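Local coordinates for Cgl0159-like domain-containing protein (PDB 3FOK) that is of unknown function but folds as a TIM barrel, a scaffold used mostly by enzymes, with five copies of the chain in its assembly, at residues R35-E40 with Y218-L223; V47-P52 with Y70-R75; E182-N187 with N195-D200; A253-W258 with R274-P279. All blocks are in the same frame, centred on the assembly; numbering follows the deposited sequence.

Contact 1: R35-E40 with Y218-L223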
# COMPACT_ATOMS: atom_id res chain seq x y z
N ARG A 35 -8.80 32.20 -19.66
CA ARG A 35 -9.63 32.21 -20.86
C ARG A 35 -10.44 30.93 -20.96
O ARG A 35 -10.20 29.98 -20.22
CB ARG A 35 -8.75 32.34 -22.11
CG ARG A 35 -7.60 31.36 -22.17
CD ARG A 35 -7.12 31.13 -23.59
NE ARG A 35 -7.99 30.20 -24.31
CZ ARG A 35 -7.81 29.83 -25.58
NH1 ARG A 35 -6.79 30.31 -26.27
NH2 ARG A 35 -8.64 28.97 -26.14
N GLU A 36 -11.40 30.93 -21.87
CA GLU A 36 -12.23 29.75 -22.09
C GLU A 36 -11.33 28.69 -22.70
O GLU A 36 -10.35 29.01 -23.38
CB GLU A 36 -13.37 30.07 -23.06
CG GLU A 36 -14.46 30.98 -22.51
CD GLU A 36 -15.39 30.26 -21.54
OE1 GLU A 36 -15.89 29.16 -21.90
OE2 GLU A 36 -15.62 30.79 -20.43
N LEU A 37 -11.66 27.42 -22.46
CA LEU A 37 -10.86 26.33 -22.99
C LEU A 37 -10.87 26.41 -24.52
O LEU A 37 -9.82 26.52 -25.15
CB LEU A 37 -11.45 24.99 -22.56
CG LEU A 37 -10.49 23.80 -22.39
CD1 LEU A 37 -11.30 22.52 -22.45
CD2 LEU A 37 -9.42 23.79 -23.47
N LEU A 38 -12.06 26.35 -25.10
CA LEU A 38 -12.20 26.40 -26.54
C LEU A 38 -12.59 27.78 -27.05
O LEU A 38 -13.48 28.43 -26.50
CB LEU A 38 -13.24 25.38 -27.00
CG LEU A 38 -12.89 23.93 -26.67
CD1 LEU A 38 -14.05 23.02 -27.05
CD2 LEU A 38 -11.62 23.52 -27.40
N GLY A 39 -11.90 28.23 -28.09
CA GLY A 39 -12.18 29.53 -28.66
C GLY A 39 -13.39 29.46 -29.57
O GLY A 39 -14.16 28.50 -29.53
N GLU A 40 -13.56 30.49 -30.39
CA GLU A 40 -14.68 30.57 -31.31
C GLU A 40 -14.68 29.47 -32.37
O GLU A 40 -15.74 28.96 -32.74
CB GLU A 40 -14.71 31.94 -31.98
CG GLU A 40 -15.03 33.09 -31.03
CD GLU A 40 -13.96 33.32 -29.97
OE1 GLU A 40 -14.24 34.04 -28.98
OE2 GLU A 40 -12.82 32.81 -30.13
N TYR A 218 -14.79 13.79 -19.15
CA TYR A 218 -13.84 14.88 -19.20
C TYR A 218 -12.52 14.43 -19.79
O TYR A 218 -11.52 15.15 -19.71
CB TYR A 218 -13.58 15.46 -17.81
CG TYR A 218 -14.61 16.46 -17.38
CD1 TYR A 218 -15.82 16.04 -16.83
CD2 TYR A 218 -14.41 17.82 -17.58
CE1 TYR A 218 -16.81 16.96 -16.50
CE2 TYR A 218 -15.39 18.75 -17.26
CZ TYR A 218 -16.59 18.31 -16.72
OH TYR A 218 -17.58 19.22 -16.43
N THR A 219 -12.50 13.25 -20.40
CA THR A 219 -11.25 12.76 -20.94
C THR A 219 -11.07 12.97 -22.44
O THR A 219 -11.98 12.74 -23.24
CB THR A 219 -11.03 11.27 -20.59
OG1 THR A 219 -11.40 10.45 -21.70
CG2 THR A 219 -11.87 10.88 -19.38
N TRP A 220 -9.88 13.44 -22.80
CA TRP A 220 -9.49 13.70 -24.17
C TRP A 220 -8.42 12.69 -24.55
O TRP A 220 -7.86 12.01 -23.69
CB TRP A 220 -8.88 15.10 -24.30
CG TRP A 220 -9.86 16.23 -24.19
CD1 TRP A 220 -10.76 16.44 -23.19
CD2 TRP A 220 -10.00 17.32 -25.10
NE1 TRP A 220 -11.46 17.60 -23.42
CE2 TRP A 220 -11.02 18.16 -24.58
CE3 TRP A 220 -9.37 17.68 -26.30
CZ2 TRP A 220 -11.42 19.34 -25.23
CZ3 TRP A 220 -9.77 18.85 -26.94
CH2 TRP A 220 -10.79 19.66 -26.40
N MSE A 221 -8.12 12.61 -25.84
CA MSE A 221 -7.11 11.70 -26.33
C MSE A 221 -6.02 12.52 -27.01
O MSE A 221 -6.30 13.53 -27.67
CB MSE A 221 -7.70 10.72 -27.35
CG MSE A 221 -8.69 9.72 -26.79
SE MSE A 221 -7.85 8.28 -25.80
CE MSE A 221 -8.38 8.78 -24.02
N LYS A 222 -4.78 12.10 -26.82
CA LYS A 222 -3.63 12.75 -27.44
C LYS A 222 -3.04 11.59 -28.23
O LYS A 222 -2.40 10.71 -27.67
CB LYS A 222 -2.66 13.24 -26.36
CG LYS A 222 -1.48 14.04 -26.87
CD LYS A 222 -0.58 14.42 -25.70
CE LYS A 222 0.73 15.04 -26.15
NZ LYS A 222 1.67 15.18 -25.01
N LEU A 223 -3.30 11.57 -29.54
CA LEU A 223 -2.85 10.48 -30.39
C LEU A 223 -1.79 10.85 -31.41
O LEU A 223 -1.62 12.02 -31.77
CB LEU A 223 -4.04 9.88 -31.13
CG LEU A 223 -5.27 9.49 -30.30
CD1 LEU A 223 -6.35 8.96 -31.22
CD2 LEU A 223 -4.90 8.46 -29.26
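Trp220 reaches out of strand 219-224 with the six-membered end of its indole, and two consecutive leucines of the loop close in on it. Leu38 and the indole run past one another from opposite sides: Leu38 CD2 arrives at the ring edge, near its plane, 4.1 Å from Trp220 CH2. Leu37 comes in at a slant next to it, CD1 lying 4.2 Å from Trp220 CZ2. In Trp220, CG sits beside the backbone N and opposite the carbonyl carbon (chi1 -72°), which carries the indole across to the loop. Behind the leucines the loop braces itself, for Arg35 NE donates to Glu36 O over 2.8 Å, nearly in line with the carbonyl bond and within the guanidinium plane. A salt bridge to Asp86 holds the other side of that guanidinium. Phe144 meets the indole edge-to-face, and Ala19 of the second subunit also packs on it. The case illustrates how the loop before the first strand of a TIM barrel can cover the end of the barrel where its strands begin. Since the contact is purely apolar and small, 95 Å² in all, shape and exclusion of water hold it, with no directional bond between loop and strand.

Contact 2: V47-P52 with Y70-R75; sequences VAADHP and YELLER
Leu72 spreads its two methyl branches over residues 49-52, which lead on from strand 44-48. All direct contact across the pair is apolar. CD2 of Leu72 rests 4.0 Å from Ala49 CB, while its CD1 lies at the same 4.0 Å from Pro52 CG, the leucine and the proline ring crossing at an oblique angle. One side chain thus serves two partners, an arrangement set by chi1 of -156°, which swings CG opposite the backbone N and presents the fork to Ala49 and Pro52. All three residues are buried. Polar groups bond within the helix or to other parts of the chain. In the helix, Glu74 N donates to Tyr70 O at 3.1 Å, an ordinary i to i+4 bond. Asp50 points away from the helix, its OD1 hydrogen-bonded to Ser112 OG and its backbone O to Arg115 NE. As an example of beta-alpha packing the contact is plain: strand 44-48, helix 69-81 and strand 87-90 form one beta-alpha-beta unit, in which Val47 continues the seam on Met76 and Ala79. Ile94 of helix 92-100 also touches Leu72, and Ala207 of the third subunit packs on Pro52.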
# COMPACT_ATOMS: atom_id res chain seq x y z
N VAL A 47 1.63 23.84 -27.12
CA VAL A 47 3.03 23.47 -27.28
C VAL A 47 3.48 22.71 -26.03
O VAL A 47 3.31 23.17 -24.91
CB VAL A 47 3.92 24.70 -27.48
CG1 VAL A 47 5.26 24.27 -28.04
CG2 VAL A 47 3.25 25.69 -28.43
N ALA A 48 4.07 21.53 -26.25
CA ALA A 48 4.52 20.67 -25.16
C ALA A 48 6.00 20.73 -24.82
O ALA A 48 6.86 20.81 -25.70
CB ALA A 48 4.13 19.23 -25.47
N ALA A 49 6.30 20.67 -23.52
CA ALA A 49 7.68 20.70 -23.04
C ALA A 49 7.83 19.97 -21.71
O ALA A 49 8.53 20.44 -20.81
CB ALA A 49 8.14 22.15 -22.90
N ASP A 50 7.19 18.82 -21.58
CA ASP A 50 7.28 18.05 -20.34
C ASP A 50 8.24 16.87 -20.46
O ASP A 50 8.27 15.99 -19.58
CB ASP A 50 5.89 17.54 -19.90
CG ASP A 50 5.28 16.58 -20.90
OD1 ASP A 50 4.41 15.78 -20.49
OD2 ASP A 50 5.65 16.63 -22.09
N HIS A 51 9.04 16.85 -21.52
CA HIS A 51 9.98 15.77 -21.76
C HIS A 51 11.17 15.69 -20.79
O HIS A 51 11.52 14.60 -20.32
CB HIS A 51 10.53 15.84 -23.19
CG HIS A 51 9.50 16.16 -24.22
ND1 HIS A 51 8.89 17.40 -24.30
CD2 HIS A 51 8.97 15.42 -25.22
CE1 HIS A 51 8.04 17.40 -25.31
NE2 HIS A 51 8.07 16.21 -25.88
N PRO A 52 11.82 16.83 -20.50
CA PRO A 52 12.97 16.82 -19.58
C PRO A 52 12.74 16.04 -18.29
O PRO A 52 13.55 15.20 -17.91
CB PRO A 52 13.22 18.30 -19.33
CG PRO A 52 12.80 18.93 -20.62
CD PRO A 52 11.51 18.20 -20.93
N TYR A 70 17.32 27.50 -19.87
CA TYR A 70 17.13 28.89 -20.26
C TYR A 70 16.73 29.01 -21.73
O TYR A 70 15.88 29.82 -22.08
CB TYR A 70 18.39 29.69 -19.98
CG TYR A 70 18.63 29.91 -18.51
CD1 TYR A 70 17.99 30.93 -17.82
CD2 TYR A 70 19.46 29.05 -17.79
CE1 TYR A 70 18.17 31.10 -16.45
CE2 TYR A 70 19.65 29.21 -16.42
CZ TYR A 70 19.00 30.23 -15.76
OH TYR A 70 19.18 30.38 -14.40
N GLU A 71 17.33 28.19 -22.58
CA GLU A 71 16.99 28.22 -24.00
C GLU A 71 15.62 27.59 -24.20
O GLU A 71 14.85 28.02 -25.06
CB GLU A 71 18.01 27.45 -24.84
CG GLU A 71 19.44 27.91 -24.68
CD GLU A 71 20.34 27.36 -25.77
OE1 GLU A 71 20.05 26.25 -26.29
OE2 GLU A 71 21.35 28.02 -26.11
N LEU A 72 15.31 26.58 -23.40
CA LEU A 72 14.02 25.91 -23.49
C LEU A 72 12.94 26.95 -23.23
O LEU A 72 11.97 27.04 -23.97
CB LEU A 72 13.92 24.79 -22.45
CG LEU A 72 12.94 23.64 -22.73
CD1 LEU A 72 12.67 22.89 -21.43
CD2 LEU A 72 11.63 24.16 -23.29
N LEU A 73 13.13 27.74 -22.18
CA LEU A 73 12.18 28.77 -21.82
C LEU A 73 12.06 29.83 -22.92
O LEU A 73 10.96 30.30 -23.22
CB LEU A 73 12.57 29.42 -20.49
CG LEU A 73 12.41 28.53 -19.24
CD1 LEU A 73 12.96 29.24 -18.01
CD2 LEU A 73 10.94 28.18 -19.05
N GLU A 74 13.19 30.20 -23.52
CA GLU A 74 13.18 31.20 -24.59
C GLU A 74 12.37 30.67 -25.77
O GLU A 74 11.49 31.35 -26.29
CB GLU A 74 14.60 31.51 -25.06
CG GLU A 74 15.03 32.96 -24.89
CD GLU A 74 14.10 33.95 -25.57
OE1 GLU A 74 13.93 33.88 -26.81
OE2 GLU A 74 13.53 34.81 -24.86
N ARG A 75 12.69 29.45 -26.19
CA ARG A 75 11.99 28.83 -27.31
C ARG A 75 10.50 28.74 -27.01
O ARG A 75 9.67 28.86 -27.90
CB ARG A 75 12.59 27.45 -27.58
CG ARG A 75 14.11 27.48 -27.71
CD ARG A 75 14.71 26.10 -27.86
NE ARG A 75 14.76 25.67 -29.25
CZ ARG A 75 15.79 25.87 -30.06
NH1 ARG A 75 16.88 26.49 -29.62
NH2 ARG A 75 15.74 25.45 -31.32

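Contact 3: E182-N187 with N195-D200; sequences EPFMSN and NDLSTD
Asn195 lays its amide flat over the ring of Phe184, the two planes only 12° apart and ND2 3.8 Å above the centre of the ring. Asn195 and Phe184 are the two residues with the most surface buried here. The same amide is fixed at its other end, where Ser186 OG donates to Asn195 OD1 at 2.7 Å; ring below and hydroxyl beside together settle its rotation. Phe184 has a second neighbour in Leu197, whose CD2 meets the ring edge 3.7 Å from CE1. Asp196 contributes through both backbone and side chain. Its N donates to Met185 O over 2.8 Å, almost straight at 176°, and a water accepts from Met185 N and donates to Asp196 O. Its carboxylate turns back on its own segment: OD1 takes Ser198 N at 2.9 Å, closing an Asx turn, and also accepts from the OG of Ser198, the N-cap residue of helix 199-210. Such a hairpin shows how a barrel strand can be extended and handed on to its helix. Strand 192-195 runs antiparallel on strand 179-189, with Ser186 and Asn195 a non-hydrogen-bonded pair, while Arg150 of strand 144-151 and Pro224 of strand 219-224 pack against Phe184.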
# COMPACT_ATOMS: atom_id res chain seq x y z
N GLU A 182 -2.50 10.16 -23.19
CA GLU A 182 -1.67 9.84 -24.35
C GLU A 182 -1.40 8.34 -24.29
O GLU A 182 -0.48 7.90 -23.61
CB GLU A 182 -0.35 10.61 -24.30
CG GLU A 182 0.44 10.58 -25.61
CD GLU A 182 1.77 11.32 -25.51
OE1 GLU A 182 1.82 12.40 -24.88
OE2 GLU A 182 2.77 10.83 -26.07
N PRO A 183 -2.21 7.54 -25.01
CA PRO A 183 -2.05 6.09 -25.01
C PRO A 183 -1.09 5.57 -26.08
O PRO A 183 -0.84 6.23 -27.09
CB PRO A 183 -3.46 5.60 -25.24
CG PRO A 183 -3.95 6.59 -26.26
CD PRO A 183 -3.44 7.92 -25.73
N PHE A 184 -0.58 4.37 -25.84
CA PHE A 184 0.35 3.70 -26.74
C PHE A 184 0.42 2.24 -26.35
O PHE A 184 0.23 1.89 -25.19
CB PHE A 184 1.77 4.25 -26.59
CG PHE A 184 2.06 5.49 -27.37
CD1 PHE A 184 2.06 5.47 -28.76
CD2 PHE A 184 2.40 6.67 -26.71
CE1 PHE A 184 2.41 6.61 -29.48
CE2 PHE A 184 2.74 7.81 -27.42
CZ PHE A 184 2.75 7.78 -28.81
N MSE A 185 0.69 1.39 -27.34
CA MSE A 185 0.90 -0.02 -27.06
C MSE A 185 2.42 0.00 -27.17
O MSE A 185 2.95 0.59 -28.11
CB MSE A 185 0.30 -0.90 -28.16
CG MSE A 185 -1.22 -0.90 -28.23
SE MSE A 185 -2.12 -1.61 -26.67
CE MSE A 185 -2.17 -0.02 -25.63
N SER A 186 3.11 -0.59 -26.21
CA SER A 186 4.57 -0.58 -26.25
C SER A 186 5.16 -1.97 -26.05
O SER A 186 4.55 -2.82 -25.40
CB SER A 186 5.12 0.37 -25.18
OG SER A 186 4.67 1.70 -25.40
N ASN A 187 6.34 -2.19 -26.61
CA ASN A 187 7.00 -3.48 -26.48
C ASN A 187 8.48 -3.29 -26.18
O ASN A 187 9.06 -2.25 -26.49
CB ASN A 187 6.88 -4.30 -27.76
CG ASN A 187 5.45 -4.49 -28.21
OD1 ASN A 187 4.91 -3.67 -28.95
ND2 ASN A 187 4.83 -5.57 -27.76
N ASN A 195 7.27 2.21 -29.07
CA ASN A 195 5.82 2.30 -29.20
C ASN A 195 5.41 1.71 -30.54
O ASN A 195 6.06 1.95 -31.56
CB ASN A 195 5.35 3.75 -29.11
CG ASN A 195 5.77 4.42 -27.81
OD1 ASN A 195 5.82 3.79 -26.76
ND2 ASN A 195 6.05 5.72 -27.88
N ASP A 196 4.33 0.93 -30.54
CA ASP A 196 3.84 0.31 -31.77
C ASP A 196 2.93 1.31 -32.47
O ASP A 196 1.80 1.55 -32.03
CB ASP A 196 3.04 -0.95 -31.44
CG ASP A 196 2.64 -1.72 -32.67
OD1 ASP A 196 2.44 -1.10 -33.73
OD2 ASP A 196 2.50 -2.96 -32.58
N LEU A 197 3.42 1.90 -33.56
CA LEU A 197 2.63 2.89 -34.28
C LEU A 197 1.75 2.34 -35.40
O LEU A 197 1.28 3.10 -36.24
CB LEU A 197 3.55 3.98 -34.83
CG LEU A 197 4.28 4.80 -33.77
CD1 LEU A 197 5.14 5.87 -34.43
CD2 LEU A 197 3.27 5.44 -32.83
N SER A 198 1.52 1.04 -35.42
CA SER A 198 0.67 0.46 -36.45
C SER A 198 -0.77 0.87 -36.14
O SER A 198 -1.13 1.03 -34.98
CB SER A 198 0.78 -1.07 -36.47
OG SER A 198 0.20 -1.64 -35.31
N THR A 199 -1.57 1.04 -37.18
CA THR A 199 -2.96 1.44 -37.03
C THR A 199 -3.74 0.66 -35.98
O THR A 199 -4.39 1.26 -35.12
CB THR A 199 -3.71 1.33 -38.37
OG1 THR A 199 -2.98 2.04 -39.38
CG2 THR A 199 -5.11 1.94 -38.25
N ASP A 200 -3.68 -0.67 -36.04
CA ASP A 200 -4.41 -1.48 -35.08
C ASP A 200 -3.96 -1.35 -33.63
O ASP A 200 -4.77 -1.46 -32.72
CB ASP A 200 -4.38 -2.95 -35.50
CG ASP A 200 -5.24 -3.22 -36.72
OD1 ASP A 200 -6.41 -2.78 -36.72
OD2 ASP A 200 -4.77 -3.89 -37.66
O HOH W 1 0.16 2.58 -30.09

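Contact 4: A253-W258 with R274-P279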
# COMPACT_ATOMS: atom_id res chain seq x y z
N ALA A 253 6.35 16.87 -45.26
CA ALA A 253 5.51 15.69 -45.24
C ALA A 253 4.80 15.59 -43.89
O ALA A 253 3.63 15.20 -43.83
CB ALA A 253 6.35 14.44 -45.49
N THR A 254 5.51 15.93 -42.83
CA THR A 254 4.96 15.89 -41.48
C THR A 254 3.76 16.83 -41.36
O THR A 254 2.69 16.42 -40.91
CB THR A 254 6.02 16.28 -40.42
OG1 THR A 254 7.11 15.36 -40.47
CG2 THR A 254 5.41 16.27 -39.03
N PHE A 255 3.95 18.08 -41.75
CA PHE A 255 2.87 19.07 -41.69
C PHE A 255 1.67 18.64 -42.52
O PHE A 255 0.52 18.90 -42.15
CB PHE A 255 3.37 20.43 -42.18
CG PHE A 255 4.19 21.18 -41.17
CD1 PHE A 255 3.62 21.62 -39.98
CD2 PHE A 255 5.54 21.44 -41.41
CE1 PHE A 255 4.38 22.32 -39.04
CE2 PHE A 255 6.31 22.14 -40.47
CZ PHE A 255 5.72 22.58 -39.29
N ALA A 256 1.93 17.97 -43.64
CA ALA A 256 0.86 17.51 -44.52
C ALA A 256 0.00 16.44 -43.85
O ALA A 256 -1.22 16.44 -44.00
CB ALA A 256 1.46 16.97 -45.82
N SER A 257 0.64 15.52 -43.13
CA SER A 257 -0.10 14.46 -42.46
C SER A 257 -0.99 15.04 -41.37
O SER A 257 -2.10 14.55 -41.14
CB SER A 257 0.86 13.43 -41.87
OG SER A 257 1.72 14.02 -40.91
N TRP A 258 -0.51 16.08 -40.70
CA TRP A 258 -1.28 16.73 -39.64
C TRP A 258 -2.49 17.40 -40.27
O TRP A 258 -3.61 17.27 -39.78
CB TRP A 258 -0.44 17.80 -38.93
CG TRP A 258 0.75 17.28 -38.18
CD1 TRP A 258 1.12 15.97 -38.02
CD2 TRP A 258 1.72 18.06 -37.48
NE1 TRP A 258 2.26 15.89 -37.27
CE2 TRP A 258 2.65 17.16 -36.92
CE3 TRP A 258 1.90 19.43 -37.27
CZ2 TRP A 258 3.75 17.58 -36.16
CZ3 TRP A 258 2.99 19.86 -36.51
CH2 TRP A 258 3.90 18.93 -35.96
N ARG A 274 8.50 18.53 -29.37
CA ARG A 274 9.80 18.30 -30.01
C ARG A 274 9.98 18.95 -31.38
O ARG A 274 10.99 19.60 -31.64
CB ARG A 274 10.06 16.79 -30.13
CG ARG A 274 9.79 15.95 -28.87
CD ARG A 274 8.46 15.19 -28.95
NE ARG A 274 7.28 16.06 -28.85
CZ ARG A 274 6.03 15.65 -29.03
NH1 ARG A 274 5.78 14.40 -29.33
NH2 ARG A 274 5.04 16.50 -28.90
N THR A 275 9.00 18.77 -32.27
CA THR A 275 9.08 19.31 -33.63
C THR A 275 8.98 20.83 -33.80
O THR A 275 9.67 21.42 -34.63
CB THR A 275 8.03 18.64 -34.54
OG1 THR A 275 8.52 17.35 -34.94
CG2 THR A 275 7.74 19.48 -35.77
N LEU A 276 8.11 21.47 -33.01
CA LEU A 276 7.91 22.91 -33.10
C LEU A 276 9.01 23.71 -32.40
O LEU A 276 9.39 24.79 -32.86
CB LEU A 276 6.53 23.26 -32.53
CG LEU A 276 5.40 22.48 -33.21
CD1 LEU A 276 4.08 22.78 -32.52
CD2 LEU A 276 5.33 22.85 -34.69
N LEU A 277 9.50 23.18 -31.28
CA LEU A 277 10.61 23.81 -30.55
C LEU A 277 11.76 22.96 -31.07
O LEU A 277 11.58 21.76 -31.26
CB LEU A 277 10.47 23.58 -29.05
CG LEU A 277 9.16 23.93 -28.33
CD1 LEU A 277 9.14 23.25 -26.98
CD2 LEU A 277 9.03 25.44 -28.19
N TYR A 278 12.92 23.54 -31.30
CA TYR A 278 14.05 22.75 -31.81
C TYR A 278 13.73 22.15 -33.18
O TYR A 278 13.81 20.94 -33.37
CB TYR A 278 14.37 21.58 -30.87
CG TYR A 278 14.49 21.97 -29.42
CD1 TYR A 278 15.63 22.62 -28.94
CD2 TYR A 278 13.46 21.71 -28.53
CE1 TYR A 278 15.73 23.00 -27.61
CE2 TYR A 278 13.54 22.09 -27.20
CZ TYR A 278 14.68 22.74 -26.75
OH TYR A 278 14.75 23.13 -25.43
N PRO A 279 13.33 22.99 -34.15
CA PRO A 279 13.04 22.41 -35.47
C PRO A 279 14.37 21.94 -36.06
O PRO A 279 15.43 22.24 -35.53
CB PRO A 279 12.44 23.58 -36.24
CG PRO A 279 11.82 24.42 -35.16
CD PRO A 279 12.87 24.39 -34.08
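Trp258 brings the far corner of its indole against Thr275 and Leu276. CH2 of Trp258 lies 3.9 Å from Thr275 CG2, the two side chains approaching from opposite directions, and CZ3 lies 4.2 Å from Leu276 CD2, which stands at the ring edge near its plane. Thr275 offers carbon rather than oxygen here: with chi1 at -79°, CG2 is opposite the backbone N and directed at the indole. Leu276 CD2 has a further aromatic neighbour, Phe255, whose CE1 approaches it obliquely and more loosely, at 4.5 Å. The indole is held in place from its own helix as well, since one of its faces is covered by Thr254, with CG2 of Thr254 3.6 Å from CZ2 of Trp258, and by the backbone of Phe255. Within the same turn, Thr254 O accepts both Trp258 N, at 3.2 Å, and Ser257 OG, at 2.6 Å. Around the contact, Val225 touches Trp258, while helix 284-295 meets Phe255 through Thr290 and Leu276 through Ala291. The example shows a barrel helix, 252-261, gripping the loop that leaves the next strand, 267-272. Because only carbon atoms meet between helix and loop, the joint depends on close fit and the exclusion of water.

Overall arrangement
From the N terminus, the loop 35-40 comes first, and contact 1 closes the longest loop by meeting the sixth barrel strand, 219-224. Contacts 2 and 3 are nested inside that loop, one after the other: contact 2 joins the segment leading on from the first strand to its helix, and contact 3 ties strand 179-189 to its hairpin and the start of helix 199-210. Contact 4 follows in series, linking helix 252-261 to the loop after the last strand; none of the loops cross. Contacts 1 and 3 meet on neighbouring strands through the Lys222–Glu182 salt bridge. Contacts 2 and 4 touch where Tyr278 packs on Leu72 and Arg75, bringing the barrel's last loop against its first helix.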